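Local coordinates for protein pyruvate formate-lyase 2 (Archaeoglobus fulgidus, PDB 2F3O) that belongs to the glycyl radical enzymes related to pyruvate formate-lyase and glycerol dehydratase, probably acting as a lyase on a substrate not yet established, at residues 448-460 with 466-479. Residues are numbered along the deposited sequence; the frame is centred on the assembly and turned at random.
Sequences KALEYALNEGVDL and FGAKTEKPKFLEDL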
ATOM      1  N   LYS A 448      38.931 -11.051  10.860  1.00 49.73           N
ATOM      2  CA  LYS A 448      39.382 -10.056   9.925  1.00 50.07           C
ATOM      3  C   LYS A 448      38.939  -8.650  10.333  1.00 50.47           C
ATOM      4  O   LYS A 448      39.606  -7.684   9.997  1.00 50.96           O
ATOM      5  CB  LYS A 448      38.912 -10.415   8.515  1.00 50.07           C
ATOM      6  CG  LYS A 448      39.676  -9.727   7.395  1.00 50.29           C
ATOM      7  CD  LYS A 448      41.171  -9.945   7.490  1.00 50.02           C
ATOM      8  CE  LYS A 448      41.535 -11.347   7.052  1.00 50.62           C
ATOM      9  NZ  LYS A 448      42.975 -11.638   7.208  1.00 51.25           N
ATOM     10  N   ALA A 449      37.846  -8.531  11.086  1.00 51.05           N
ATOM     11  CA  ALA A 449      37.380  -7.215  11.526  1.00 51.52           C
ATOM     12  C   ALA A 449      38.359  -6.620  12.514  1.00 52.16           C
ATOM     13  O   ALA A 449      38.713  -5.455  12.412  1.00 52.15           O
ATOM     14  CB  ALA A 449      35.994  -7.291  12.130  1.00 51.26           C
ATOM     15  N   LEU A 450      38.810  -7.460  13.440  1.00 53.02           N
ATOM     16  CA  LEU A 450      39.802  -7.102  14.444  1.00 53.46           C
ATOM     17  C   LEU A 450      41.149  -6.783  13.815  1.00 53.98           C
ATOM     18  O   LEU A 450      41.815  -5.830  14.212  1.00 54.31           O
ATOM     19  CB  LEU A 450      39.955  -8.249  15.433  1.00 53.21           C
ATOM     20  CG  LEU A 450      41.124  -8.197  16.404  1.00 52.76           C
ATOM     21  CD1 LEU A 450      40.890  -7.155  17.456  1.00 52.25           C
ATOM     22  CD2 LEU A 450      41.252  -9.534  17.032  1.00 53.38           C
ATOM     23  N   GLU A 451      41.535  -7.579  12.827  1.00 54.40           N
ATOM     24  CA  GLU A 451      42.744  -7.332  12.055  1.00 54.98           C
ATOM     25  C   GLU A 451      42.689  -5.939  11.414  1.00 55.51           C
ATOM     26  O   GLU A 451      43.631  -5.168  11.558  1.00 55.66           O
ATOM     27  CB  GLU A 451      42.929  -8.451  11.018  1.00 54.95           C
ATOM     28  CG  GLU A 451      44.160  -8.396  10.146  1.00 54.70           C
ATOM     29  CD  GLU A 451      44.447  -9.737   9.473  1.00 55.30           C
ATOM     30  OE1 GLU A 451      45.082  -9.783   8.394  1.00 55.95           O
ATOM     31  OE2 GLU A 451      44.030 -10.771  10.026  1.00 56.42           O
ATOM     32  N   TYR A 452      41.565  -5.593  10.779  1.00 56.15           N
ATOM     33  CA  TYR A 452      41.385  -4.252  10.215  1.00 56.66           C
ATOM     34  C   TYR A 452      41.370  -3.194  11.320  1.00 56.81           C
ATOM     35  O   TYR A 452      41.852  -2.068  11.139  1.00 56.56           O
ATOM     36  CB  TYR A 452      40.079  -4.148   9.422  1.00 56.86           C
ATOM     37  CG  TYR A 452      39.970  -5.001   8.171  1.00 57.63           C
ATOM     38  CD1 TYR A 452      41.093  -5.363   7.428  1.00 58.08           C
ATOM     39  CD2 TYR A 452      38.720  -5.418   7.707  1.00 58.89           C
ATOM     40  CE1 TYR A 452      40.972  -6.142   6.259  1.00 58.52           C
ATOM     41  CE2 TYR A 452      38.587  -6.195   6.548  1.00 58.90           C
ATOM     42  CZ  TYR A 452      39.711  -6.549   5.826  1.00 58.64           C
ATOM     43  OH  TYR A 452      39.558  -7.328   4.697  1.00 57.50           O
ATOM     44  N   ALA A 453      40.829  -3.577  12.473  1.00 57.17           N
ATOM     45  CA  ALA A 453      40.637  -2.655  13.585  1.00 57.64           C
ATOM     46  C   ALA A 453      41.943  -2.240  14.235  1.00 58.04           C
ATOM     47  O   ALA A 453      42.002  -1.200  14.897  1.00 58.29           O
ATOM     48  CB  ALA A 453      39.692  -3.231  14.624  1.00 57.46           C
ATOM     49  N   LEU A 454      42.997  -3.024  14.064  1.00 58.22           N
ATOM     50  CA  LEU A 454      44.256  -2.518  14.566  1.00 58.67           C
ATOM     51  C   LEU A 454      45.305  -2.194  13.513  1.00 59.29           C
ATOM     52  O   LEU A 454      46.454  -1.903  13.858  1.00 60.08           O
ATOM     53  CB  LEU A 454      44.816  -3.308  15.767  1.00 58.28           C
ATOM     54  CG  LEU A 454      45.168  -4.785  15.937  1.00 57.00           C
ATOM     55  CD1 LEU A 454      44.238  -5.430  16.933  1.00 55.39           C
ATOM     56  CD2 LEU A 454      45.259  -5.560  14.640  1.00 56.37           C
ATOM     57  N   ASN A 455      44.906  -2.194  12.245  1.00 59.45           N
ATOM     58  CA  ASN A 455      45.823  -1.838  11.170  1.00 59.62           C
ATOM     59  C   ASN A 455      45.231  -0.777  10.247  1.00 60.04           C
ATOM     60  O   ASN A 455      45.607  -0.688   9.076  1.00 60.16           O
ATOM     61  CB  ASN A 455      46.235  -3.087  10.385  1.00 59.56           C
ATOM     62  CG  ASN A 455      47.517  -2.890   9.570  1.00 60.22           C
ATOM     63  OD1 ASN A 455      47.643  -3.400   8.449  1.00 60.34           O
ATOM     64  ND2 ASN A 455      48.475  -2.161  10.134  1.00 61.01           N
ATOM     65  N   GLU A 456      44.307   0.026  10.786  1.00 60.67           N
ATOM     66  CA  GLU A 456      43.651   1.128  10.054  1.00 61.00           C
ATOM     67  C   GLU A 456      42.993   0.683   8.754  1.00 60.94           C
ATOM     68  O   GLU A 456      43.192   1.302   7.698  1.00 60.57           O
ATOM     69  CB  GLU A 456      44.637   2.246   9.731  1.00 61.35           C
ATOM     70  CG  GLU A 456      45.466   2.766  10.888  1.00 62.89           C
ATOM     71  CD  GLU A 456      46.186   4.040  10.499  1.00 65.53           C
ATOM     72  OE1 GLU A 456      45.572   5.125  10.636  1.00 66.28           O
ATOM     73  OE2 GLU A 456      47.354   3.953  10.039  1.00 66.03           O
ATOM     74  N   GLY A 457      42.251  -0.420   8.840  1.00 61.11           N
ATOM     75  CA  GLY A 457      41.483  -0.950   7.723  1.00 61.01           C
ATOM     76  C   GLY A 457      42.313  -1.580   6.632  1.00 61.05           C
ATOM     77  O   GLY A 457      41.907  -1.613   5.472  1.00 61.14           O
ATOM     78  N   VAL A 458      43.497  -2.057   6.989  1.00 61.21           N
ATOM     79  CA  VAL A 458      44.300  -2.820   6.042  1.00 61.52           C
ATOM     80  C   VAL A 458      44.503  -4.237   6.572  1.00 61.90           C
ATOM     81  O   VAL A 458      44.524  -4.455   7.786  1.00 61.80           O
ATOM     82  CB  VAL A 458      45.658  -2.143   5.713  1.00 61.46           C
ATOM     83  CG1 VAL A 458      46.251  -2.707   4.394  1.00 60.98           C
ATOM     84  CG2 VAL A 458      45.503  -0.611   5.631  1.00 61.15           C
ATOM     85  N   ASP A 459      44.581  -5.198   5.652  1.00 62.58           N
ATOM     86  CA  ASP A 459      44.895  -6.571   5.978  1.00 63.19           C
ATOM     87  C   ASP A 459      46.330  -6.567   6.461  1.00 63.51           C
ATOM     88  O   ASP A 459      47.193  -5.903   5.863  1.00 63.82           O
ATOM     89  CB  ASP A 459      44.749  -7.458   4.746  1.00 63.31           C
ATOM     90  CG  ASP A 459      44.675  -8.932   5.092  1.00 64.45           C
ATOM     91  OD1 ASP A 459      45.721  -9.518   5.462  1.00 66.23           O
ATOM     92  OD2 ASP A 459      43.569  -9.510   4.991  1.00 64.88           O
ATOM     93  N   LEU A 460      46.571  -7.304   7.543  1.00 63.48           N
ATOM     94  CA  LEU A 460      47.823  -7.229   8.287  1.00 63.50           C
ATOM     95  C   LEU A 460      49.012  -7.812   7.514  1.00 63.66           C
ATOM     96  O   LEU A 460      50.166  -7.417   7.738  1.00 63.80           O
ATOM     97  CB  LEU A 460      47.657  -7.940   9.627  1.00 63.31           C
ATOM     98  CG  LEU A 460      48.301  -7.336  10.864  1.00 63.10           C
ATOM     99  CD1 LEU A 460      48.701  -5.909  10.625  1.00 62.36           C
ATOM    100  CD2 LEU A 460      47.359  -7.442  12.041  1.00 62.15           C
ATOM    101  N   PHE A 466      40.356  -3.138   2.698  1.00 58.96           N
ATOM    102  CA  PHE A 466      38.958  -3.516   2.594  1.00 57.89           C
ATOM    103  C   PHE A 466      38.201  -3.023   3.812  1.00 58.04           C
ATOM    104  O   PHE A 466      36.983  -3.132   3.868  1.00 58.34           O
ATOM    105  CB  PHE A 466      38.774  -5.040   2.547  1.00 57.27           C
ATOM    106  CG  PHE A 466      39.392  -5.736   1.354  1.00 56.16           C
ATOM    107  CD1 PHE A 466      39.566  -7.107   1.383  1.00 54.75           C
ATOM    108  CD2 PHE A 466      39.792  -5.045   0.215  1.00 55.38           C
ATOM    109  CE1 PHE A 466      40.125  -7.777   0.301  1.00 54.93           C
ATOM    110  CE2 PHE A 466      40.361  -5.704  -0.859  1.00 54.07           C
ATOM    111  CZ  PHE A 466      40.520  -7.073  -0.824  1.00 54.67           C
ATOM    112  N   GLY A 467      38.909  -2.517   4.811  1.00 57.87           N
ATOM    113  CA  GLY A 467      38.256  -2.134   6.055  1.00 57.85           C
ATOM    114  C   GLY A 467      37.889  -0.670   6.092  1.00 58.00           C
ATOM    115  O   GLY A 467      38.256   0.089   5.203  1.00 57.82           O
ATOM    116  N   ALA A 468      37.163  -0.274   7.131  1.00 58.39           N
ATOM    117  CA  ALA A 468      36.841   1.125   7.350  1.00 59.41           C
ATOM    118  C   ALA A 468      38.138   1.873   7.621  1.00 60.52           C
ATOM    119  O   ALA A 468      39.083   1.307   8.168  1.00 61.21           O
ATOM    120  CB  ALA A 468      35.910   1.264   8.531  1.00 58.90           C
ATOM    121  N   LYS A 469      38.210   3.145   7.258  1.00 61.32           N
ATOM    122  CA  LYS A 469      39.440   3.864   7.506  1.00 61.88           C
ATOM    123  C   LYS A 469      39.505   4.361   8.941  1.00 62.59           C
ATOM    124  O   LYS A 469      39.424   5.555   9.174  1.00 63.09           O
ATOM    125  CB  LYS A 469      39.614   5.018   6.511  1.00 61.85           C
ATOM    126  CG  LYS A 469      40.068   4.582   5.106  1.00 61.94           C
ATOM    127  CD  LYS A 469      40.997   3.366   5.161  1.00 62.29           C
ATOM    128  CE  LYS A 469      41.823   3.225   3.900  1.00 62.72           C
ATOM    129  NZ  LYS A 469      41.001   3.587   2.719  1.00 64.36           N
ATOM    130  N   THR A 470      39.666   3.448   9.901  1.00 63.58           N
ATOM    131  CA  THR A 470      39.851   3.813  11.319  1.00 64.52           C
ATOM    132  C   THR A 470      41.270   4.309  11.556  1.00 65.07           C
ATOM    133  O   THR A 470      42.111   4.273  10.655  1.00 65.01           O
ATOM    134  CB  THR A 470      39.574   2.626  12.286  1.00 64.40           C
ATOM    135  OG1 THR A 470      40.486   1.551  12.019  1.00 65.19           O
ATOM    136  CG2 THR A 470      38.155   2.123  12.132  1.00 64.20           C
ATOM    137  N   GLU A 471      41.548   4.774  12.768  1.00 66.08           N
ATOM    138  CA  GLU A 471      42.912   5.223  13.084  1.00 67.01           C
ATOM    139  C   GLU A 471      43.766   4.139  13.767  1.00 67.59           C
ATOM    140  O   GLU A 471      43.280   3.021  14.006  1.00 67.80           O
ATOM    141  CB  GLU A 471      42.881   6.527  13.886  1.00 66.76           C
ATOM    142  CG  GLU A 471      42.748   7.748  13.001  1.00 66.85           C
ATOM    143  CD  GLU A 471      41.958   8.856  13.656  1.00 68.05           C
ATOM    144  OE1 GLU A 471      41.529   8.687  14.821  1.00 67.50           O
ATOM    145  OE2 GLU A 471      41.758   9.903  12.999  1.00 69.06           O
ATOM    146  N   LYS A 472      45.044   4.449  14.021  1.00 68.19           N
ATOM    147  CA  LYS A 472      45.899   3.575  14.832  1.00 68.52           C
ATOM    148  C   LYS A 472      45.306   3.590  16.233  1.00 68.56           C
ATOM    149  O   LYS A 472      44.906   4.639  16.730  1.00 68.44           O
ATOM    150  CB  LYS A 472      47.359   4.054  14.867  1.00 68.25           C
ATOM    151  CG  LYS A 472      48.050   4.171  13.522  1.00 68.36           C
ATOM    152  CD  LYS A 472      49.507   4.595  13.712  1.00 69.15           C
ATOM    153  CE  LYS A 472      50.001   5.554  12.611  1.00 70.47           C
ATOM    154  NZ  LYS A 472      50.649   4.856  11.452  1.00 70.64           N
ATOM    155  N   PRO A 473      45.192   2.415  16.849  1.00 68.92           N
ATOM    156  CA  PRO A 473      44.616   2.341  18.189  1.00 69.46           C
ATOM    157  C   PRO A 473      45.617   2.663  19.310  1.00 70.28           C
ATOM    158  O   PRO A 473      46.812   2.357  19.205  1.00 70.23           O
ATOM    159  CB  PRO A 473      44.161   0.893  18.286  1.00 69.43           C
ATOM    160  CG  PRO A 473      45.018   0.135  17.296  1.00 69.08           C
ATOM    161  CD  PRO A 473      45.576   1.098  16.307  1.00 68.87           C
ATOM    162  N   LYS A 474      45.133   3.285  20.378  1.00 70.96           N
ATOM    163  CA  LYS A 474      46.006   3.578  21.511  1.00 71.60           C
ATOM    164  C   LYS A 474      45.643   2.748  22.744  1.00 71.51           C
ATOM    165  O   LYS A 474      46.317   1.784  23.053  1.00 71.67           O
ATOM    166  CB  LYS A 474      46.078   5.089  21.827  1.00 72.16           C
ATOM    167  CG  LYS A 474      44.901   5.947  21.340  1.00 72.84           C
ATOM    168  CD  LYS A 474      45.267   6.774  20.096  1.00 74.47           C
ATOM    169  CE  LYS A 474      44.034   7.463  19.492  1.00 74.33           C
ATOM    170  NZ  LYS A 474      43.158   8.031  20.564  1.00 75.69           N
ATOM    171  N   PHE A 475      44.572   3.109  23.435  1.00 71.36           N
ATOM    172  CA  PHE A 475      44.167   2.389  24.634  1.00 71.46           C
ATOM    173  C   PHE A 475      43.236   1.226  24.267  1.00 70.96           C
ATOM    174  O   PHE A 475      42.907   1.055  23.090  1.00 70.99           O
ATOM    175  CB  PHE A 475      43.498   3.357  25.619  1.00 72.20           C
ATOM    176  CG  PHE A 475      44.478   4.204  26.397  1.00 73.68           C
ATOM    177  CD1 PHE A 475      45.254   5.181  25.754  1.00 74.45           C
ATOM    178  CD2 PHE A 475      44.624   4.020  27.775  1.00 74.65           C
ATOM    179  CE1 PHE A 475      46.154   5.951  26.458  1.00 74.45           C
ATOM    180  CE2 PHE A 475      45.518   4.790  28.501  1.00 75.14           C
ATOM    181  CZ  PHE A 475      46.288   5.765  27.839  1.00 74.96           C
ATOM    182  N   LEU A 476      42.820   0.428  25.257  1.00 70.22           N
ATOM    183  CA  LEU A 476      41.900  -0.692  25.004  1.00 69.28           C
ATOM    184  C   LEU A 476      40.554  -0.171  24.552  1.00 68.86           C
ATOM    185  O   LEU A 476      40.000  -0.638  23.568  1.00 68.74           O
ATOM    186  CB  LEU A 476      41.684  -1.561  26.253  1.00 69.38           C
ATOM    187  CG  LEU A 476      40.640  -2.679  26.067  1.00 68.43           C
ATOM    188  CD1 LEU A 476      41.185  -3.761  25.166  1.00 67.50           C
ATOM    189  CD2 LEU A 476      40.148  -3.277  27.372  1.00 68.80           C
ATOM    190  N   GLU A 477      40.065   0.831  25.270  1.00 68.34           N
ATOM    191  CA  GLU A 477      38.712   1.336  25.114  1.00 67.77           C
ATOM    192  C   GLU A 477      38.393   1.847  23.715  1.00 67.26           C
ATOM    193  O   GLU A 477      37.282   1.650  23.224  1.00 67.41           O
ATOM    194  CB  GLU A 477      38.472   2.443  26.122  1.00 67.77           C
ATOM    195  CG  GLU A 477      37.046   2.533  26.570  1.00 68.33           C
ATOM    196  CD  GLU A 477      36.730   3.879  27.170  1.00 68.44           C
ATOM    197  OE1 GLU A 477      35.994   3.902  28.186  1.00 68.97           O
ATOM    198  OE2 GLU A 477      37.220   4.902  26.626  1.00 66.76           O
ATOM    199  N   ASP A 478      39.368   2.486  23.074  1.00 66.49           N
ATOM    200  CA  ASP A 478      39.193   2.970  21.710  1.00 65.83           C
ATOM    201  C   ASP A 478      39.651   1.966  20.644  1.00 65.34           C
ATOM    202  O   ASP A 478      39.661   2.284  19.456  1.00 65.41           O
ATOM    203  CB  ASP A 478      39.906   4.311  21.498  1.00 66.06           C
ATOM    204  CG  ASP A 478      41.407   4.152  21.348  1.00 66.40           C
ATOM    205  OD1 ASP A 478      42.067   3.919  22.383  1.00 67.42           O
ATOM    206  OD2 ASP A 478      41.924   4.254  20.209  1.00 65.61           O
ATOM    207  N   LEU A 479      40.056   0.768  21.056  1.00 64.46           N
ATOM    208  CA  LEU A 479      40.166  -0.334  20.099  1.00 63.49           C
ATOM    209  C   LEU A 479      38.793  -1.003  19.991  1.00 63.06           C
ATOM    210  O   LEU A 479      38.402  -1.463  18.929  1.00 62.97           O
ATOM    211  CB  LEU A 479      41.238  -1.347  20.506  1.00 63.23           C
ATOM    212  CG  LEU A 479      41.390  -2.579  19.607  1.00 62.41           C
ATOM    213  CD1 LEU A 479      42.280  -2.317  18.419  1.00 60.73           C
ATOM    214  CD2 LEU A 479      41.905  -3.748  20.387  1.00 62.53           C
TER
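Gly467 lies over one face of the Tyr452 ring, its CA 4.1 Å from the ring centroid in a CH-pi contact, while on the opposite face Lys448 O sits over the rim. A chi1 of -65° turns the Tyr452 ring beneath Gly467, and its hydroxyl ends beside Phe466 CB and the edge of the Phe466 ring. Here the backbones are closest, the CA atoms of Gly457 and Gly467 being 3.8 Å apart, and neither residue has a side chain to hold them off. Gly467 N donates to Gly457 O over 3.2 Å, and Gly457 CA makes a CA-H...O contact with Ala468 O. Farther along, Leu454 CB meets both Pro473 CG and Leu479 CD1, each at 3.8 Å. Glu456 packs its CB and CG on the backbone of Thr470 to Lys472. Its carboxylate, crossing the stem of exposed Lys472 against CG, is held more loosely on the solvent side, by a long salt bridge of 3.7 Å from Glu456 OE2 to Lys472 NZ. The contact joins the loop leading into helix 477-508 to helix 447-453 and the turn after it. Gln486 and Ile490 of helix 477-508 touch Tyr452, while helix 565-573 meets Leu454 and Pro473, and helix 545-560 packs on Leu450 and Leu479.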